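Local coordinates for ABC transporter substrate-binding protein (Bradyrhizobium japonicum, PDB 4I1D), which serves as the periplasmic substrate-binding component of an ABC transporter, possibly for polyamines such as spermidine or putrescine, and binds D-malate in this crystal, at residues A[303-308]-A[312-317]; A[144-149]-A[316-321]; A[150-155]-A[225-230]; A[65-70]-A[97-102]. All blocks are in the same frame, centred on the assembly; numbering follows the deposited sequence.

Contact 1: A[303-308]-A[312-317]. With SO4 (sulfate ion), chain H; ACT (acetate ion), chain S.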
loop_
_atom_site.group_PDB
_atom_site.type_symbol
_atom_site.label_atom_id
_atom_site.label_comp_id
_atom_site.label_asym_id
_atom_site.label_seq_id
_atom_site.Cartn_x
_atom_site.Cartn_y
_atom_site.Cartn_z
ATOM N N TYR A 303 -20.235 26.827 -21.129
ATOM C CA TYR A 303 -19.629 26.854 -19.804
ATOM C C TYR A 303 -20.657 26.745 -18.683
ATOM O O TYR A 303 -20.347 26.241 -17.610
ATOM C CB TYR A 303 -18.733 28.094 -19.651
ATOM C CG TYR A 303 -17.568 27.980 -20.589
ATOM C CD1 TYR A 303 -16.596 27.004 -20.388
ATOM C CD2 TYR A 303 -17.473 28.786 -21.716
ATOM C CE1 TYR A 303 -15.534 26.863 -21.261
ATOM C CE2 TYR A 303 -16.422 28.652 -22.595
ATOM C CZ TYR A 303 -15.451 27.691 -22.366
ATOM O OH TYR A 303 -14.390 27.554 -23.245
ATOM N N ALA A 304 -21.879 27.197 -18.942
ATOM C CA ALA A 304 -22.965 26.996 -17.995
ATOM C C ALA A 304 -23.225 25.499 -17.803
ATOM O O ALA A 304 -23.457 25.047 -16.689
ATOM C CB ALA A 304 -24.236 27.709 -18.459
ATOM N N TRP A 305 -23.179 24.726 -18.880
ATOM C CA TRP A 305 -23.382 23.281 -18.734
ATOM C C TRP A 305 -22.206 22.626 -18.005
ATOM O O TRP A 305 -22.416 21.880 -17.044
ATOM C CB TRP A 305 -23.648 22.568 -20.067
ATOM C CG TRP A 305 -23.980 21.089 -19.851
ATOM C CD1 TRP A 305 -25.217 20.547 -19.615
ATOM C CD2 TRP A 305 -23.051 19.992 -19.815
ATOM N NE1 TRP A 305 -25.114 19.182 -19.446
ATOM C CE2 TRP A 305 -23.796 18.819 -19.565
ATOM C CE3 TRP A 305 -21.666 19.889 -19.976
ATOM C CZ2 TRP A 305 -23.202 17.563 -19.468
ATOM C CZ3 TRP A 305 -21.077 18.633 -19.885
ATOM C CH2 TRP A 305 -21.846 17.489 -19.635
ATOM N N TRP A 306 -20.978 22.921 -18.445
ATOM C CA TRP A 306 -19.791 22.303 -17.850
ATOM C C TRP A 306 -19.584 22.616 -16.368
ATOM O O TRP A 306 -19.025 21.800 -15.629
ATOM C CB TRP A 306 -18.523 22.641 -18.645
ATOM C CG TRP A 306 -18.355 21.732 -19.797
ATOM C CD1 TRP A 306 -18.522 22.037 -21.109
ATOM C CD2 TRP A 306 -18.031 20.340 -19.740
ATOM N NE1 TRP A 306 -18.307 20.917 -21.885
ATOM C CE2 TRP A 306 -18.006 19.862 -21.065
ATOM C CE3 TRP A 306 -17.757 19.449 -18.696
ATOM C CZ2 TRP A 306 -17.703 18.535 -21.377
ATOM C CZ3 TRP A 306 -17.463 18.125 -19.010
ATOM C CH2 TRP A 306 -17.438 17.687 -20.336
ATOM N N SER A 307 -20.031 23.792 -15.941
ATOM C CA SER A 307 -19.870 24.223 -14.558
ATOM C C SER A 307 -21.089 23.880 -13.692
ATOM O O SER A 307 -21.154 24.242 -12.515
ATOM C CB SER A 307 -19.622 25.734 -14.518
ATOM O OG SER A 307 -20.743 26.442 -15.033
ATOM N N SER A 308 -22.063 23.195 -14.278
ATOM C CA SER A 308 -23.252 22.791 -13.540
ATOM C C SER A 308 -23.014 21.405 -12.926
ATOM O O SER A 308 -22.039 20.736 -13.268
ATOM C CB SER A 308 -24.455 22.736 -14.481
ATOM O OG SER A 308 -24.380 21.591 -15.324
ATOM N N GLU A 312 -20.083 18.522 -13.697
ATOM C CA GLU A 312 -19.203 17.908 -12.703
ATOM C C GLU A 312 -19.314 16.384 -12.754
ATOM O O GLU A 312 -18.300 15.685 -12.819
ATOM C CB GLU A 312 -19.517 18.408 -11.285
ATOM C CG GLU A 312 -19.771 19.920 -11.165
ATOM C CD GLU A 312 -18.498 20.766 -10.997
ATOM O OE1 GLU A 312 -18.586 21.840 -10.353
ATOM O OE2 GLU A 312 -17.426 20.373 -11.514
ATOM N N ALA A 313 -20.546 15.872 -12.727
ATOM C CA ALA A 313 -20.783 14.430 -12.827
ATOM C C ALA A 313 -20.066 13.861 -14.049
ATOM O O ALA A 313 -19.368 12.859 -13.948
ATOM C CB ALA A 313 -22.282 14.106 -12.894
ATOM N N ALA A 314 -20.226 14.511 -15.196
ATOM C CA ALA A 314 -19.558 14.043 -16.410
ATOM C C ALA A 314 -18.042 13.958 -16.208
ATOM O O ALA A 314 -17.417 12.958 -16.574
ATOM C CB ALA A 314 -19.904 14.920 -17.606
ATOM N N GLU A 315 -17.465 14.994 -15.602
ATOM C CA GLU A 315 -16.023 15.026 -15.346
ATOM C C GLU A 315 -15.589 13.865 -14.465
ATOM O O GLU A 315 -14.592 13.212 -14.759
ATOM C CB GLU A 315 -15.581 16.359 -14.725
ATOM C CG GLU A 315 -15.684 17.535 -15.675
ATOM C CD GLU A 315 -15.092 18.821 -15.104
ATOM O OE1 GLU A 315 -13.850 18.900 -14.978
ATOM O OE2 GLU A 315 -15.866 19.755 -14.786
ATOM N N LYS A 316 -16.345 13.606 -13.397
ATOM C CA LYS A 316 -16.016 12.517 -12.482
ATOM C C LYS A 316 -16.034 11.151 -13.167
ATOM O O LYS A 316 -15.357 10.223 -12.728
ATOM C CB LYS A 316 -16.935 12.516 -11.244
ATOM C CG LYS A 316 -16.795 13.772 -10.387
ATOM C CD LYS A 316 -17.021 13.508 -8.896
ATOM C CE LYS A 316 -16.719 14.774 -8.071
ATOM N NZ LYS A 316 -16.686 14.558 -6.583
ATOM N N ARG A 317 -16.808 11.021 -14.238
ATOM C CA ARG A 317 -16.898 9.735 -14.930
ATOM C C ARG A 317 -15.677 9.463 -15.797
ATOM O O ARG A 317 -15.392 8.313 -16.106
ATOM C CB ARG A 317 -18.176 9.630 -15.775
ATOM C CG ARG A 317 -19.437 9.426 -14.937
ATOM C CD ARG A 317 -20.696 9.645 -15.738
ATOM N NE ARG A 317 -20.834 8.658 -16.800
ATOM C CZ ARG A 317 -21.933 8.502 -17.530
ATOM N NH1 ARG A 317 -22.992 9.274 -17.305
ATOM N NH2 ARG A 317 -21.971 7.570 -18.479
HETATM S S SO4 H . -22.574 29.528 -21.610
HETATM O O1 SO4 H . -21.532 29.676 -22.627
HETATM O O2 SO4 H . -22.434 30.607 -20.632
HETATM O O3 SO4 H . -23.899 29.555 -22.229
HETATM O O4 SO4 H . -22.420 28.240 -20.938
HETATM C C ACT S . -18.655 5.763 -17.768
HETATM O O ACT S . -18.889 6.410 -16.716
HETATM O OXT ACT S . -19.531 5.812 -18.670
HETATM C CH3 ACT S . -17.392 4.966 -17.936
#

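Contact 2: A[144-149]-A[316-321]. With ACT (acetate ion), chain S.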
loop_
_atom_site.group_PDB
_atom_site.type_symbol
_atom_site.label_atom_id
_atom_site.label_comp_id
_atom_site.label_asym_id
_atom_site.label_seq_id
_atom_site.Cartn_x
_atom_site.Cartn_y
_atom_site.Cartn_z
ATOM N N ILE A 144 -13.489 17.461 -21.549
ATOM C CA ILE A 144 -13.892 18.712 -22.194
ATOM C C ILE A 144 -13.576 18.729 -23.695
ATOM O O ILE A 144 -12.459 18.415 -24.092
ATOM C CB ILE A 144 -13.208 19.908 -21.529
ATOM C CG1 ILE A 144 -13.472 19.889 -20.026
ATOM C CG2 ILE A 144 -13.696 21.215 -22.138
ATOM C CD1 ILE A 144 -14.875 20.231 -19.678
ATOM N N ALA A 145 -14.559 19.121 -24.507
ATOM C CA ALA A 145 -14.465 19.119 -25.976
ATOM C C ALA A 145 -14.512 17.704 -26.549
ATOM O O ALA A 145 -15.109 17.474 -27.596
ATOM C CB ALA A 145 -13.211 19.845 -26.458
ATOM N N THR A 146 -13.875 16.762 -25.861
ATOM C CA THR A 146 -13.876 15.367 -26.296
ATOM C C THR A 146 -15.300 14.787 -26.344
ATOM O O THR A 146 -15.696 14.174 -27.348
ATOM C CB THR A 146 -12.971 14.506 -25.388
ATOM O OG1 THR A 146 -11.676 15.112 -25.294
ATOM C CG2 THR A 146 -12.824 13.090 -25.938
ATOM N N LEU A 147 -16.068 14.983 -25.271
ATOM C CA LEU A 147 -17.453 14.509 -25.238
ATOM C C LEU A 147 -18.241 15.129 -26.378
ATOM O O LEU A 147 -18.977 14.434 -27.071
ATOM C CB LEU A 147 -18.130 14.857 -23.916
ATOM C CG LEU A 147 -17.554 14.187 -22.674
ATOM C CD1 LEU A 147 -18.501 14.379 -21.508
ATOM C CD2 LEU A 147 -17.319 12.709 -22.930
ATOM N N GLU A 148 -18.101 16.439 -26.571
ATOM C CA GLU A 148 -18.812 17.102 -27.675
ATOM C C GLU A 148 -18.509 16.445 -29.028
ATOM O O GLU A 148 -19.421 16.175 -29.813
ATOM C CB GLU A 148 -18.490 18.600 -27.727
ATOM C CG GLU A 148 -19.146 19.427 -26.625
ATOM C CD GLU A 148 -18.338 19.488 -25.327
ATOM O OE1 GLU A 148 -18.672 20.348 -24.481
ATOM O OE2 GLU A 148 -17.383 18.694 -25.146
ATOM N N ALA A 149 -17.231 16.178 -29.290
ATOM C CA ALA A 149 -16.815 15.617 -30.572
ATOM C C ALA A 149 -17.409 14.225 -30.775
ATOM O O ALA A 149 -17.821 13.858 -31.888
ATOM C CB ALA A 149 -15.286 15.572 -30.676
ATOM N N LYS A 316 -16.345 13.606 -13.397
ATOM C CA LYS A 316 -16.016 12.517 -12.482
ATOM C C LYS A 316 -16.034 11.151 -13.167
ATOM O O LYS A 316 -15.357 10.223 -12.728
ATOM C CB LYS A 316 -16.935 12.516 -11.244
ATOM C CG LYS A 316 -16.795 13.772 -10.387
ATOM C CD LYS A 316 -17.021 13.508 -8.896
ATOM C CE LYS A 316 -16.719 14.774 -8.071
ATOM N NZ LYS A 316 -16.686 14.558 -6.583
ATOM N N ARG A 317 -16.808 11.021 -14.238
ATOM C CA ARG A 317 -16.898 9.735 -14.930
ATOM C C ARG A 317 -15.677 9.463 -15.797
ATOM O O ARG A 317 -15.392 8.313 -16.106
ATOM C CB ARG A 317 -18.176 9.630 -15.775
ATOM C CG ARG A 317 -19.437 9.426 -14.937
ATOM C CD ARG A 317 -20.696 9.645 -15.738
ATOM N NE ARG A 317 -20.834 8.658 -16.800
ATOM C CZ ARG A 317 -21.933 8.502 -17.530
ATOM N NH1 ARG A 317 -22.992 9.274 -17.305
ATOM N NH2 ARG A 317 -21.971 7.570 -18.479
ATOM N N TRP A 318 -14.962 10.522 -16.182
ATOM C CA TRP A 318 -13.824 10.370 -17.081
ATOM C C TRP A 318 -12.793 9.479 -16.434
ATOM O O TRP A 318 -12.240 8.589 -17.073
ATOM C CB TRP A 318 -13.172 11.717 -17.410
ATOM C CG TRP A 318 -12.180 11.596 -18.523
ATOM C CD1 TRP A 318 -10.817 11.583 -18.418
ATOM C CD2 TRP A 318 -12.478 11.430 -19.912
ATOM N NE1 TRP A 318 -10.248 11.436 -19.661
ATOM C CE2 TRP A 318 -11.246 11.339 -20.596
ATOM C CE3 TRP A 318 -13.667 11.358 -20.647
ATOM C CZ2 TRP A 318 -11.169 11.174 -21.985
ATOM C CZ3 TRP A 318 -13.593 11.197 -22.026
ATOM C CH2 TRP A 318 -12.352 11.107 -22.680
ATOM N N ALA A 319 -12.549 9.731 -15.154
ATOM C CA ALA A 319 -11.514 9.032 -14.416
ATOM C C ALA A 319 -11.663 7.529 -14.571
ATOM O O ALA A 319 -10.692 6.832 -14.848
ATOM C CB ALA A 319 -11.539 9.436 -12.940
ATOM N N SER A 320 -12.885 7.031 -14.412
ATOM C CA SER A 320 -13.123 5.594 -14.500
ATOM C C SER A 320 -13.216 5.116 -15.947
ATOM O O SER A 320 -12.975 3.942 -16.247
ATOM C CB SER A 320 -14.379 5.202 -13.716
ATOM O OG SER A 320 -15.546 5.708 -14.336
ATOM N N PHE A 321 -13.572 6.018 -16.851
ATOM C CA PHE A 321 -13.587 5.668 -18.267
ATOM C C PHE A 321 -12.177 5.334 -18.770
ATOM O O PHE A 321 -12.013 4.445 -19.589
ATOM C CB PHE A 321 -14.210 6.785 -19.102
ATOM C CG PHE A 321 -14.056 6.591 -20.583
ATOM C CD1 PHE A 321 -13.186 7.387 -21.312
ATOM C CD2 PHE A 321 -14.773 5.609 -21.244
ATOM C CE1 PHE A 321 -13.047 7.219 -22.681
ATOM C CE2 PHE A 321 -14.634 5.430 -22.613
ATOM C CZ PHE A 321 -13.772 6.231 -23.332
HETATM C C ACT S . -18.655 5.763 -17.768
HETATM O O ACT S . -18.889 6.410 -16.716
HETATM O OXT ACT S . -19.531 5.812 -18.670
HETATM C CH3 ACT S . -17.392 4.966 -17.936
#

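Contact 3: A[150-155]-A[225-230]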
loop_
_atom_site.group_PDB
_atom_site.type_symbol
_atom_site.label_atom_id
_atom_site.label_comp_id
_atom_site.label_asym_id
_atom_site.label_seq_id
_atom_site.Cartn_x
_atom_site.Cartn_y
_atom_site.Cartn_z
ATOM N N ALA A 150 -17.450 13.450 -29.698
ATOM C CA ALA A 150 -18.028 12.120 -29.762
ATOM C C ALA A 150 -19.505 12.203 -30.121
ATOM O O ALA A 150 -20.002 11.386 -30.878
ATOM C CB ALA A 150 -17.837 11.382 -28.439
ATOM N N LEU A 151 -20.214 13.186 -29.577
ATOM C CA LEU A 151 -21.636 13.311 -29.881
ATOM C C LEU A 151 -21.857 13.746 -31.330
ATOM O O LEU A 151 -22.739 13.230 -32.021
ATOM C CB LEU A 151 -22.319 14.262 -28.906
ATOM C CG LEU A 151 -22.567 13.601 -27.548
ATOM C CD1 LEU A 151 -22.603 14.621 -26.419
ATOM C CD2 LEU A 151 -23.835 12.779 -27.594
HETATM N N MSE A 152 -21.037 14.679 -31.798
HETATM C CA MSE A 152 -21.117 15.103 -33.188
HETATM C C MSE A 152 -20.796 13.942 -34.126
HETATM O O MSE A 152 -21.374 13.838 -35.208
HETATM C CB MSE A 152 -20.196 16.299 -33.445
HETATM C CG MSE A 152 -20.778 17.621 -32.943
HETATM SE SE MSE A 152 -19.656 19.183 -33.289
HETATM C CE MSE A 152 -18.333 18.910 -31.860
ATOM N N ALA A 153 -19.880 13.068 -33.705
ATOM C CA ALA A 153 -19.529 11.889 -34.493
ATOM C C ALA A 153 -20.743 10.970 -34.585
ATOM O O ALA A 153 -20.946 10.271 -35.570
ATOM C CB ALA A 153 -18.348 11.159 -33.858
ATOM N N ASP A 154 -21.554 10.977 -33.540
ATOM C CA ASP A 154 -22.775 10.204 -33.538
ATOM C C ASP A 154 -23.933 10.943 -34.212
ATOM O O ASP A 154 -25.102 10.564 -34.057
ATOM C CB ASP A 154 -23.157 9.812 -32.117
ATOM C CG ASP A 154 -24.011 8.559 -32.090
ATOM O OD1 ASP A 154 -23.705 7.641 -32.877
ATOM O OD2 ASP A 154 -24.987 8.501 -31.312
ATOM N N GLY A 155 -23.608 12.002 -34.951
ATOM C CA GLY A 155 -24.582 12.663 -35.804
ATOM C C GLY A 155 -25.306 13.857 -35.210
ATOM O O GLY A 155 -26.164 14.455 -35.860
ATOM N N GLN A 225 -17.046 21.736 -37.431
ATOM C CA GLN A 225 -17.332 20.944 -36.232
ATOM C C GLN A 225 -16.289 21.140 -35.140
ATOM O O GLN A 225 -16.171 20.315 -34.230
ATOM C CB GLN A 225 -17.484 19.453 -36.557
ATOM C CG GLN A 225 -18.673 19.135 -37.463
ATOM C CD GLN A 225 -19.218 17.731 -37.245
ATOM O OE1 GLN A 225 -18.467 16.797 -36.954
ATOM N NE2 GLN A 225 -20.536 17.582 -37.363
ATOM N N GLY A 226 -15.531 22.228 -35.230
ATOM C CA GLY A 226 -14.603 22.568 -34.167
ATOM C C GLY A 226 -15.385 22.914 -32.918
ATOM O O GLY A 226 -16.566 23.255 -32.997
ATOM N N ILE A 227 -14.746 22.803 -31.760
ATOM C CA ILE A 227 -15.356 23.249 -30.515
ATOM C C ILE A 227 -14.786 24.625 -30.124
ATOM O O ILE A 227 -13.602 24.759 -29.785
ATOM C CB ILE A 227 -15.150 22.236 -29.375
ATOM C CG1 ILE A 227 -15.758 20.880 -29.737
ATOM C CG2 ILE A 227 -15.771 22.762 -28.096
ATOM C CD1 ILE A 227 -14.890 20.057 -30.650
ATOM N N LEU A 228 -15.638 25.645 -30.195
ATOM C CA LEU A 228 -15.219 27.026 -29.960
ATOM C C LEU A 228 -15.264 27.350 -28.470
ATOM O O LEU A 228 -16.311 27.226 -27.823
ATOM C CB LEU A 228 -16.105 27.996 -30.739
ATOM C CG LEU A 228 -15.770 29.476 -30.570
ATOM C CD1 LEU A 228 -14.280 29.752 -30.858
ATOM C CD2 LEU A 228 -16.663 30.292 -31.472
ATOM N N GLN A 229 -14.122 27.759 -27.933
ATOM C CA GLN A 229 -13.978 27.966 -26.501
ATOM C C GLN A 229 -13.328 29.311 -26.214
ATOM O O GLN A 229 -12.927 30.016 -27.140
ATOM C CB GLN A 229 -13.131 26.844 -25.911
ATOM C CG GLN A 229 -13.744 25.463 -26.119
ATOM C CD GLN A 229 -12.698 24.359 -26.055
ATOM O OE1 GLN A 229 -12.356 23.739 -27.073
ATOM N NE2 GLN A 229 -12.177 24.118 -24.864
ATOM N N SER A 230 -13.213 29.661 -24.933
ATOM C CA SER A 230 -12.615 30.937 -24.558
ATOM C C SER A 230 -12.012 30.913 -23.161
ATOM O O SER A 230 -12.445 30.149 -22.293
ATOM C CB SER A 230 -13.679 32.038 -24.598
ATOM O OG SER A 230 -14.597 31.873 -23.527
HETATM O O HOH W 1 -22.582 15.530 -36.429
#

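Contact 4: A[65-70]-A[97-102]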
loop_
_atom_site.group_PDB
_atom_site.type_symbol
_atom_site.label_atom_id
_atom_site.label_comp_id
_atom_site.label_asym_id
_atom_site.label_seq_id
_atom_site.Cartn_x
_atom_site.Cartn_y
_atom_site.Cartn_z
ATOM N N GLY A 65 -15.243 28.612 -17.882
ATOM C CA GLY A 65 -16.050 27.790 -16.993
ATOM C C GLY A 65 -15.553 27.786 -15.560
ATOM O O GLY A 65 -16.346 27.676 -14.625
ATOM N N TYR A 66 -14.238 27.907 -15.385
ATOM C CA TYR A 66 -13.643 27.948 -14.051
ATOM C C TYR A 66 -13.958 29.260 -13.353
ATOM O O TYR A 66 -14.028 29.320 -12.125
ATOM C CB TYR A 66 -12.125 27.742 -14.117
ATOM C CG TYR A 66 -11.714 26.406 -14.694
ATOM C CD1 TYR A 66 -12.504 25.283 -14.516
ATOM C CD2 TYR A 66 -10.546 26.273 -15.429
ATOM C CE1 TYR A 66 -12.141 24.064 -15.050
ATOM C CE2 TYR A 66 -10.174 25.057 -15.967
ATOM C CZ TYR A 66 -10.973 23.955 -15.775
ATOM O OH TYR A 66 -10.612 22.735 -16.311
ATOM N N CYS A 67 -14.142 30.315 -14.137
ATOM C CA CYS A 67 -14.554 31.594 -13.574
ATOM C C CYS A 67 -15.930 31.472 -12.969
ATOM O O CYS A 67 -16.186 32.023 -11.904
ATOM C CB CYS A 67 -14.544 32.693 -14.633
ATOM S SG CYS A 67 -12.901 33.004 -15.290
ATOM N N LEU A 68 -16.815 30.740 -13.644
ATOM C CA LEU A 68 -18.168 30.536 -13.135
ATOM C C LEU A 68 -18.129 29.734 -11.838
ATOM O O LEU A 68 -18.760 30.111 -10.846
ATOM C CB LEU A 68 -19.063 29.834 -14.171
ATOM C CG LEU A 68 -19.039 30.365 -15.613
ATOM C CD1 LEU A 68 -20.030 29.605 -16.497
ATOM C CD2 LEU A 68 -19.335 31.847 -15.656
ATOM N N ARG A 69 -17.385 28.631 -11.850
ATOM C CA ARG A 69 -17.240 27.785 -10.665
ATOM C C ARG A 69 -16.628 28.581 -9.519
ATOM O O ARG A 69 -17.174 28.630 -8.417
ATOM C CB ARG A 69 -16.364 26.563 -10.968
ATOM C CG ARG A 69 -17.134 25.282 -11.266
ATOM C CD ARG A 69 -16.239 24.037 -11.165
ATOM N NE ARG A 69 -15.485 23.770 -12.393
ATOM C CZ ARG A 69 -15.855 22.900 -13.335
ATOM N NH1 ARG A 69 -15.100 22.732 -14.414
ATOM N NH2 ARG A 69 -16.978 22.196 -13.202
ATOM N N GLY A 70 -15.489 29.206 -9.800
ATOM C CA GLY A 70 -14.799 30.036 -8.833
ATOM C C GLY A 70 -15.634 31.164 -8.249
ATOM O O GLY A 70 -15.623 31.390 -7.033
ATOM N N PRO A 97 -20.860 37.676 -14.025
ATOM C CA PRO A 97 -20.737 38.615 -12.906
ATOM C C PRO A 97 -19.303 38.673 -12.374
ATOM O O PRO A 97 -18.959 39.619 -11.662
ATOM C CB PRO A 97 -21.662 38.016 -11.843
ATOM C CG PRO A 97 -22.608 37.150 -12.598
ATOM C CD PRO A 97 -21.800 36.584 -13.728
ATOM N N TYR A 98 -18.490 37.683 -12.738
ATOM C CA TYR A 98 -17.145 37.533 -12.189
ATOM C C TYR A 98 -16.029 37.580 -13.227
ATOM O O TYR A 98 -14.861 37.451 -12.872
ATOM C CB TYR A 98 -17.022 36.192 -11.462
ATOM C CG TYR A 98 -18.177 35.854 -10.558
ATOM C CD1 TYR A 98 -18.293 36.433 -9.305
ATOM C CD2 TYR A 98 -19.143 34.938 -10.952
ATOM C CE1 TYR A 98 -19.345 36.124 -8.470
ATOM C CE2 TYR A 98 -20.203 34.621 -10.123
ATOM C CZ TYR A 98 -20.296 35.219 -8.881
ATOM O OH TYR A 98 -21.343 34.911 -8.040
ATOM N N SER A 99 -16.365 37.728 -14.503
ATOM C CA SER A 99 -15.338 37.610 -15.533
ATOM C C SER A 99 -15.688 38.344 -16.810
ATOM O O SER A 99 -16.836 38.735 -17.013
ATOM C CB SER A 99 -15.089 36.140 -15.860
ATOM O OG SER A 99 -16.215 35.579 -16.509
ATOM N N VAL A 100 -14.681 38.532 -17.662
ATOM C CA VAL A 100 -14.885 39.075 -19.005
ATOM C C VAL A 100 -14.124 38.229 -20.010
ATOM O O VAL A 100 -12.958 37.901 -19.788
ATOM C CB VAL A 100 -14.396 40.533 -19.136
ATOM C CG1 VAL A 100 -14.844 41.124 -20.481
ATOM C CG2 VAL A 100 -14.916 41.381 -17.989
ATOM N N SER A 101 -14.780 37.883 -21.117
ATOM C CA SER A 101 -14.147 37.094 -22.179
ATOM C C SER A 101 -12.877 37.767 -22.689
ATOM O O SER A 101 -12.862 38.974 -22.957
ATOM C CB SER A 101 -15.118 36.858 -23.337
ATOM O OG SER A 101 -16.284 36.202 -22.881
ATOM N N TYR A 102 -11.819 36.979 -22.844
ATOM C CA TYR A 102 -10.491 37.539 -23.106
ATOM C C TYR A 102 -9.959 37.155 -24.490
ATOM O O TYR A 102 -9.402 37.989 -25.193
ATOM C CB TYR A 102 -9.548 37.096 -21.996
ATOM C CG TYR A 102 -8.131 37.628 -22.055
ATOM C CD1 TYR A 102 -7.869 38.993 -22.080
ATOM C CD2 TYR A 102 -7.049 36.751 -22.020
ATOM C CE1 TYR A 102 -6.566 39.466 -22.107
ATOM C CE2 TYR A 102 -5.757 37.203 -22.053
ATOM C CZ TYR A 102 -5.515 38.561 -22.091
ATOM O OH TYR A 102 -4.217 39.002 -22.108
#

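Contact 1: A[303-308]-A[312-317]
S308 is the N-cap of helix 309-321, and E312 N donates to S308 O at 3.0 Å in a nearly straight bond (161°) that closes the first turn. Just upstream, helix 303-306 has run out. S307 OG turns back onto Y303 O and S308 OG onto W305 O, each carbonyl also accepting the backbone N of the same serine, so two bonds grip each oxygen. Beyond this corner the indoles of W305 and W306 reach the second helix. The CB of W305 points away from it, but chi1 of -175° sets CG opposite the backbone N, and the far end of the ring comes round until CH2 lies 3.8 Å from A314 CB. The rim of W305 also points onto one face of W306, CZ3 standing 3.3 Å above its centre. W306 in turn meets E315 with its edge: CZ3 is 3.8 Å from E315 CG, close to the ring plane, and the carboxylate is turned 78° against the indole. E312 bends at chi2, with CG 3.2 Å from S308 O. Both glutamates carry their charge to R69 on helix 64-72, which Y303 and S307 also touch, while W305 and A314 rest on V166 at the start of helix 166-176.

Contact 2: A[144-149]-A[316-321]
The C-terminal helix 309-321 leans on the first turn of helix 146-153 through one large side chain, W318, which meets T146 and L147. Chi1 of -169° swings the W318 indole across to the other helix, so that its six-membered ring does the touching. CH2 lies 3.8 Å from T146 CG2, the two side chains crossing at about a right angle, and CZ3 lies 4.1 Å from L147 CD2, where the two run past each other in opposite directions. T146 divides its branches: the methyl goes to the indole, while OG1 bonds to H142 O. W318 is fixed at its polar end as well, NE1 giving its hydrogen to N141 OD1, which should limit rotation of the ring. F321, one turn further on, places CD1 3.9 Å above one face of W318, offset toward the rim. On the flank of the helix the R317 guanidinium holds an acetate by its edge: NE bonds to ACT O at 3.0 Å, and NH2 to ACT OXT along a nearly straight line (171°). NH2 also pairs with D167. Such apolar helix-on-helix packing beside a parallel sheet, here strands 137-140, 182-184 and 201-205, belongs to the layered alpha/beta lobes of type II periplasmic binding proteins.

Contact 3: A[150-155]-A[225-230]
Selenomethionine M152 leaves its helix with chi1 at -78°, runs straight through chi2 and then bends at chi3 (-77°), a course that lays SE beside Q225 and turns CE toward I227. The contact joins the end of helix 146-153 to strand 219-235, one of the long central strands of the type II periplasmic binding fold, at the corner where the chain turns at Q225. SE lies 3.9 Å from Q225 CB, and the two side chains slide past each other in opposite directions, the amide of Q225 ending near M152 CB. Further out, the methyl CE packs on I227 CD1 at 3.8 Å, the side chains meeting at a slant. CE also comes 3.5 Å from Q225 O, a carbonyl whose polar partner is W124 NE1. W124, on helix 124-128, also packs on M152. Behind this the helix ends in a Schellman motif, with G155 as the C-prime residue at positive phi and G155 N bonded to M152 O. On the polar side a modelled water accepts from Q225 NE2 at 3.0 Å; its link to M152 O is doubtful, the 2.4 Å between water oxygen and M152 O being too short to trust.

Contact 4: A[65-70]-A[97-102]
C67 and S99 face each other almost CB to CB: both bonds from the main chain point into the contact, and C67 CB lies 3.7 Å from S99 CB. The polar atoms are turned off to different sides. With C67 chi1 at -63°, SG sits opposite the carbonyl carbon and passes S99 CB at 3.9 Å; S99 holds OG between its own backbone N and carbonyl carbon (chi1 68°), from where OG reaches S96 OG for its hydrogen bond and still packs on C67 CB at 3.8 Å. The closest approach is thus between the two CB atoms, with SG and OG each lying only slightly farther from the opposite CB. Helix 64-72 follows strand 59-63 and lies here against the chain leading into strand 100-112, in the alpha/beta lobe of the type II periplasmic binding fold that also holds the parallel strands 4-9 and 33-38. C67 touches S232 and C234 of strand 219-235 as well, and S99 shares S232 with it, so this side of the helix faces the sheet. At the outer end Y98 brings its ring up to the helix backbone, CD2 being 4.3 Å from C67 O. P97 CB lies over the centre of one face of that ring, 4.0 Å above its plane.

In the fold
Contacts 1 and 2 share helix 309-321, with centres about 10 Å apart, and are stitched together by W306 NE1, 2.7 Å from E148 OE1, probably a hydrogen bond. R69 of segment 65-70 joins contact 4 to contact 1. Contact 3 shares helix 146-153 with contact 2 and meets contact 1 where Y303 OH approaches S230 N at 2.9 Å. Contacts 3 and 4 lie about 22 Å apart between centres, yet both reach one sheet, on the neighbouring strands 219-235 and 100-112. All four lie away from the malate site of T185, S186, G187, W205 and R208; the T146 side chain is about 12 Å from the bound D-malate.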